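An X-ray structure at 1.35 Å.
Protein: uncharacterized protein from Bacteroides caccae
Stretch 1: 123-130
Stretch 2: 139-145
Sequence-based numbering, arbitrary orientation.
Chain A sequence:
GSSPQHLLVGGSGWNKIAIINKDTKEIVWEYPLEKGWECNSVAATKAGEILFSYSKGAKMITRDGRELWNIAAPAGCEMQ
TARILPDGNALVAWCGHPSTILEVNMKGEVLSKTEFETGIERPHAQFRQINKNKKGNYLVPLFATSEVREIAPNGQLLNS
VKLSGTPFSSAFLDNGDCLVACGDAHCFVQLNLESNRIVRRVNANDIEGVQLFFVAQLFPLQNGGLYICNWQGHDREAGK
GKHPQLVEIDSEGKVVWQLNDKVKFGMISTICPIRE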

ATOM      1  N   PRO A 123       5.254  -0.784  17.302  1.00  8.20           N
ATOM      2  CA  PRO A 123       5.581  -0.809  15.860  1.00  7.18           C
ATOM      3  C   PRO A 123       4.336  -0.808  14.983  1.00  7.26           C
ATOM      4  O   PRO A 123       4.272  -0.142  13.944  1.00  7.04           O
ATOM      5  CB  PRO A 123       6.412  -2.094  15.725  1.00  8.96           C
ATOM      6  CG  PRO A 123       7.127  -2.186  17.037  1.00  8.03           C
ATOM      7  CD  PRO A 123       6.066  -1.777  18.047  1.00  9.08           C
ATOM      8  N   HIS A 124       3.274  -1.492  15.404  1.00  6.70           N
ATOM      9  CA  HIS A 124       2.081  -1.562  14.617  1.00  6.01           C
ATOM     10  C   HIS A 124       1.435  -0.167  14.400  1.00  6.50           C
ATOM     11  O   HIS A 124       0.673  -0.010  13.463  1.00  7.33           O
ATOM     12  CB  HIS A 124       1.032  -2.480  15.302  1.00  7.28           C
ATOM     13  CG  HIS A 124      -0.003  -3.020  14.406  1.00  7.24           C
ATOM     14  ND1 HIS A 124       0.296  -3.841  13.342  1.00  7.61           N
ATOM     15  CD2 HIS A 124      -1.355  -2.944  14.446  1.00  8.16           C
ATOM     16  CE1 HIS A 124      -0.827  -4.227  12.759  1.00  8.15           C
ATOM     17  NE2 HIS A 124      -1.854  -3.714  13.424  1.00  8.97           N
ATOM     18  N   ALA A 125       1.685   0.780  15.298  1.00  6.26           N
ATOM     19  CA  ALA A 125       1.136   2.118  15.221  1.00  6.71           C
ATOM     20  C   ALA A 125       1.986   3.076  14.423  1.00  6.30           C
ATOM     21  O   ALA A 125       1.713   4.283  14.420  1.00  6.46           O
ATOM     22  CB  ALA A 125       0.893   2.669  16.664  1.00  7.90           C
ATOM     23  N   GLN A 126       3.032   2.580  13.771  1.00  6.22           N
ATOM     24  CA  GLN A 126       3.918   3.386  12.928  1.00  5.76           C
ATOM     25  C   GLN A 126       3.360   3.474  11.510  1.00  5.81           C
ATOM     26  O   GLN A 126       2.371   4.168  11.272  1.00  6.44           O
ATOM     27  CB  GLN A 126       5.363   2.890  12.991  1.00  6.29           C
ATOM     28  CG  GLN A 126       5.952   3.033  14.411  1.00  6.24           C
ATOM     29  CD  GLN A 126       7.335   2.438  14.556  1.00  5.98           C
ATOM     30  OE1 GLN A 126       7.966   2.034  13.577  1.00  6.11           O
ATOM     31  NE2 GLN A 126       7.823   2.351  15.803  1.00  7.36           N
ATOM     32  N   PHE A 127       3.945   2.764  10.544  1.00  6.02           N
ATOM     33  CA  PHE A 127       3.577   2.935   9.148  1.00  5.05           C
ATOM     34  C   PHE A 127       3.129   1.638   8.513  1.00  4.52           C
ATOM     35  O   PHE A 127       3.291   0.521   9.041  1.00  5.61           O
ATOM     36  CB  PHE A 127       4.730   3.531   8.350  1.00  5.44           C
ATOM     37  CG  PHE A 127       6.017   2.755   8.451  1.00  6.33           C
ATOM     38  CD1 PHE A 127       6.253   1.625   7.675  1.00  5.87           C
ATOM     39  CD2 PHE A 127       6.985   3.136   9.380  1.00  7.34           C
ATOM     40  CE1 PHE A 127       7.486   0.943   7.783  1.00  7.95           C
ATOM     41  CE2 PHE A 127       8.185   2.460   9.457  1.00  8.74           C
ATOM     42  CZ  PHE A 127       8.401   1.388   8.664  1.00  7.22           C
ATOM     43  N   ARG A 128       2.555   1.787   7.307  1.00  5.32           N
ATOM     44  CA  ARG A 128       2.284   0.671   6.420  1.00  4.48           C
ATOM     45  C   ARG A 128       3.153   0.840   5.173  1.00  5.43           C
ATOM     46  O   ARG A 128       4.238   0.212   5.112  1.00  5.99           O
ATOM     47  CB  ARG A 128       0.795   0.517   6.144  1.00  5.68           C
ATOM     48  CG  ARG A 128       0.016   0.191   7.406  1.00  5.77           C
ATOM     49  CD  ARG A 128       0.327  -1.197   7.962  1.00  5.50           C
ATOM     50  NE  ARG A 128      -0.408  -1.463   9.207  1.00  5.61           N
ATOM     51  CZ  ARG A 128      -0.042  -1.112  10.417  1.00  7.05           C
ATOM     52  NH1 ARG A 128       1.104  -0.515  10.637  1.00  7.35           N
ATOM     53  NH2 ARG A 128      -0.892  -1.301  11.427  1.00  7.64           N
ATOM     54  N   GLN A 129       2.784   1.679   4.200  1.00  4.74           N
ATOM     55  CA  GLN A 129       3.494   1.762   2.925  1.00  6.00           C
ATOM     56  C   GLN A 129       4.302   3.062   2.804  1.00  6.58           C
ATOM     57  O   GLN A 129       3.759   4.122   2.500  1.00  6.46           O
ATOM     58  CB  GLN A 129       2.502   1.703   1.759  1.00  4.91           C
ATOM     59  CG  GLN A 129       1.590   0.495   1.775  1.00  5.37           C
ATOM     60  CD  GLN A 129       0.940   0.241   0.409  1.00  5.64           C
ATOM     61  OE1 GLN A 129       0.872   1.127  -0.452  1.00  5.61           O
ATOM     62  NE2 GLN A 129       0.425  -0.969   0.197  1.00  5.50           N
ATOM     63  N   ILE A 130       5.595   2.961   3.022  1.00  5.33           N
ATOM     64  CA  ILE A 130       6.552   4.011   2.747  1.00  5.72           C
ATOM     65  C   ILE A 130       6.763   4.103   1.232  1.00  7.25           C
ATOM     66  O   ILE A 130       6.597   3.125   0.514  1.00  7.10           O
ATOM     67  CB  ILE A 130       7.854   3.727   3.503  1.00  5.98           C
ATOM     68  CG1 ILE A 130       7.628   3.862   5.009  1.00  6.13           C
ATOM     69  CG2 ILE A 130       9.002   4.639   3.031  1.00  7.10           C
ATOM     70  CD1 ILE A 130       8.870   3.547   5.903  1.00  7.13           C
ATOM     71  N   LEU A 139       8.894   9.040   2.058  1.00  6.12           N
ATOM     72  CA  LEU A 139       7.639   9.574   2.599  1.00  5.97           C
ATOM     73  C   LEU A 139       7.043   8.492   3.500  1.00  6.04           C
ATOM     74  O   LEU A 139       6.730   7.366   3.045  1.00  7.10           O
ATOM     75  CB  LEU A 139       6.660   9.930   1.494  1.00  7.77           C
ATOM     76  CG  LEU A 139       7.109  11.058   0.579  1.00  9.15           C
ATOM     77  CD1 LEU A 139       6.077  11.300  -0.538  1.00 14.03           C
ATOM     78  CD2 LEU A 139       7.319  12.350   1.405  1.00 12.20           C
ATOM     79  N   VAL A 140       6.909   8.830   4.775  1.00  5.74           N
ATOM     80  CA  VAL A 140       6.537   7.881   5.808  1.00  6.25           C
ATOM     81  C   VAL A 140       5.228   8.342   6.445  1.00  6.48           C
ATOM     82  O   VAL A 140       5.221   9.285   7.274  1.00  6.59           O
ATOM     83  CB  VAL A 140       7.600   7.772   6.881  1.00  5.87           C
ATOM     84  CG1 VAL A 140       7.210   6.708   7.929  1.00  7.12           C
ATOM     85  CG2 VAL A 140       9.016   7.512   6.255  1.00  6.29           C
ATOM     86  N   PRO A 141       4.099   7.727   6.068  1.00  5.37           N
ATOM     87  CA  PRO A 141       2.840   8.047   6.729  1.00  5.66           C
ATOM     88  C   PRO A 141       2.767   7.318   8.064  1.00  5.95           C
ATOM     89  O   PRO A 141       3.147   6.138   8.139  1.00  6.14           O
ATOM     90  CB  PRO A 141       1.752   7.534   5.771  1.00  6.24           C
ATOM     91  CG  PRO A 141       2.510   6.911   4.581  1.00  7.93           C
ATOM     92  CD  PRO A 141       3.914   6.658   5.086  1.00  5.79           C
ATOM     93  N   LEU A 142       2.280   7.970   9.114  1.00  6.20           N
ATOM     94  CA  LEU A 142       2.249   7.375  10.455  1.00  5.93           C
ATOM     95  C   LEU A 142       0.874   7.419  11.058  1.00  5.84           C
ATOM     96  O   LEU A 142       0.212   8.448  11.068  1.00  6.83           O
ATOM     97  CB  LEU A 142       3.234   8.081  11.392  1.00  6.14           C
ATOM     98  CG  LEU A 142       4.713   7.974  10.987  1.00  6.84           C
ATOM     99  CD1 LEU A 142       5.555   8.989  11.838  1.00 10.08           C
ATOM    100  CD2 LEU A 142       5.260   6.553  11.143  1.00  7.55           C
ATOM    101  N   PHE A 143       0.448   6.267  11.563  1.00  5.63           N
ATOM    102  CA  PHE A 143      -0.860   6.099  12.185  1.00  5.52           C
ATOM    103  C   PHE A 143      -1.004   6.913  13.472  1.00  5.42           C
ATOM    104  O   PHE A 143      -1.910   7.730  13.602  1.00  6.05           O
ATOM    105  CB  PHE A 143      -1.127   4.649  12.571  1.00  5.57           C
ATOM    106  CG  PHE A 143      -1.578   3.705  11.464  1.00  5.88           C
ATOM    107  CD1 PHE A 143      -1.386   3.931  10.127  1.00  7.14           C
ATOM    108  CD2 PHE A 143      -2.236   2.546  11.846  1.00  7.64           C
ATOM    109  CE1 PHE A 143      -1.849   2.990   9.193  1.00  7.17           C
ATOM    110  CE2 PHE A 143      -2.669   1.621  10.912  1.00 10.10           C
ATOM    111  CZ  PHE A 143      -2.444   1.843   9.596  1.00  6.88           C
ATOM    112  N   ALA A 144      -0.135   6.670  14.451  1.00  6.21           N
ATOM    113  CA  ALA A 144      -0.400   7.145  15.813  1.00  6.27           C
ATOM    114  C   ALA A 144      -0.556   8.661  15.814  1.00  7.10           C
ATOM    115  O   ALA A 144      -1.425   9.192  16.514  1.00  7.43           O
ATOM    116  CB  ALA A 144       0.736   6.768  16.774  1.00  6.09           C
ATOM    117  N   THR A 145       0.281   9.364  15.051  1.00  7.69           N
ATOM    118  CA  THR A 145       0.434  10.826  15.051  1.00  7.43           C
ATOM    119  C   THR A 145      -0.244  11.460  13.829  1.00  7.69           C
ATOM    120  O   THR A 145      -0.172  12.697  13.673  1.00  8.77           O
ATOM    121  CB  THR A 145       1.894  11.195  15.099  1.00  7.66           C
ATOM    122  OG1 THR A 145       2.553  10.508  13.997  1.00  9.83           O
ATOM    123  CG2 THR A 145       2.561  10.699  16.376  1.00  9.95           C
TER
HETATM  124  O   HOH W   1       1.623   4.343   6.765  1.00  6.88           O
HETATM  125  O   HOH W   2       4.303   6.766   1.693  1.00  7.04           O

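The two stretches run in opposite directions: the CA register pairs Ala125 with Ala144 at 5.3 Å, Phe127 with Leu142 at 4.8 Å and Ile130 with Val140 at 4.9 Å. Stretch 1 opens with a 3-10 segment, residues 123–125, whose turn is closed by Gln126 N donating to Pro123 O at 3.0 Å; stretch 2 is a strand through Leu142 and a loop thereafter. Direct backbone hydrogen bonds cross at one end of the pairing. Phe143 N donates to Gln126 O at 2.9 Å with a nearly linear N-H...O angle of 171°, whereas Ala144 N reaches Ala125 O at 3.0 Å with a more bent 146°. Gln126 O also receives a CA-H...O contact from Leu142 CA, 3.3 Å away.

Farther along, water replaces direct bonding. Arg128 N and Pro141 O are 4.5 Å apart, too far for a hydrogen bond, and water 1 bridges them, accepting from Arg128 N at 2.8 Å and donating to Pro141 O at 2.7 Å. Water 2 donates to both Gln129 O and Leu139 O, each at 2.8 Å, so two acceptors that cannot bond each other share one donor. Leu139 O additionally meets Ile130 CA at 3.4 Å in a CA-H...O contact.

Among the side chains, Phe143 has the most area covered, and its CB points toward stretch 1. Its CE2 lies over one face of the Arg128 guanidinium, and Arg128 NH1 lies over one face of the Phe143 ring, with Arg128 NH2 3.5 Å from Phe143 CE2. That guanidinium is held from within its own stretch: Arg128 NH1 and NH2 each donate to His124 O at 2.9 Å, and NH1 also donates to Phe127 O at 2.9 Å. Apolar packing completes the contact. Phe127 CD2 lies 3.9 Å from Val140 CG1, Leu142 CD2 sits at the Phe127 ring edge, and Ile130 CD1 approaches Val140 CG2 at 4.0 Å.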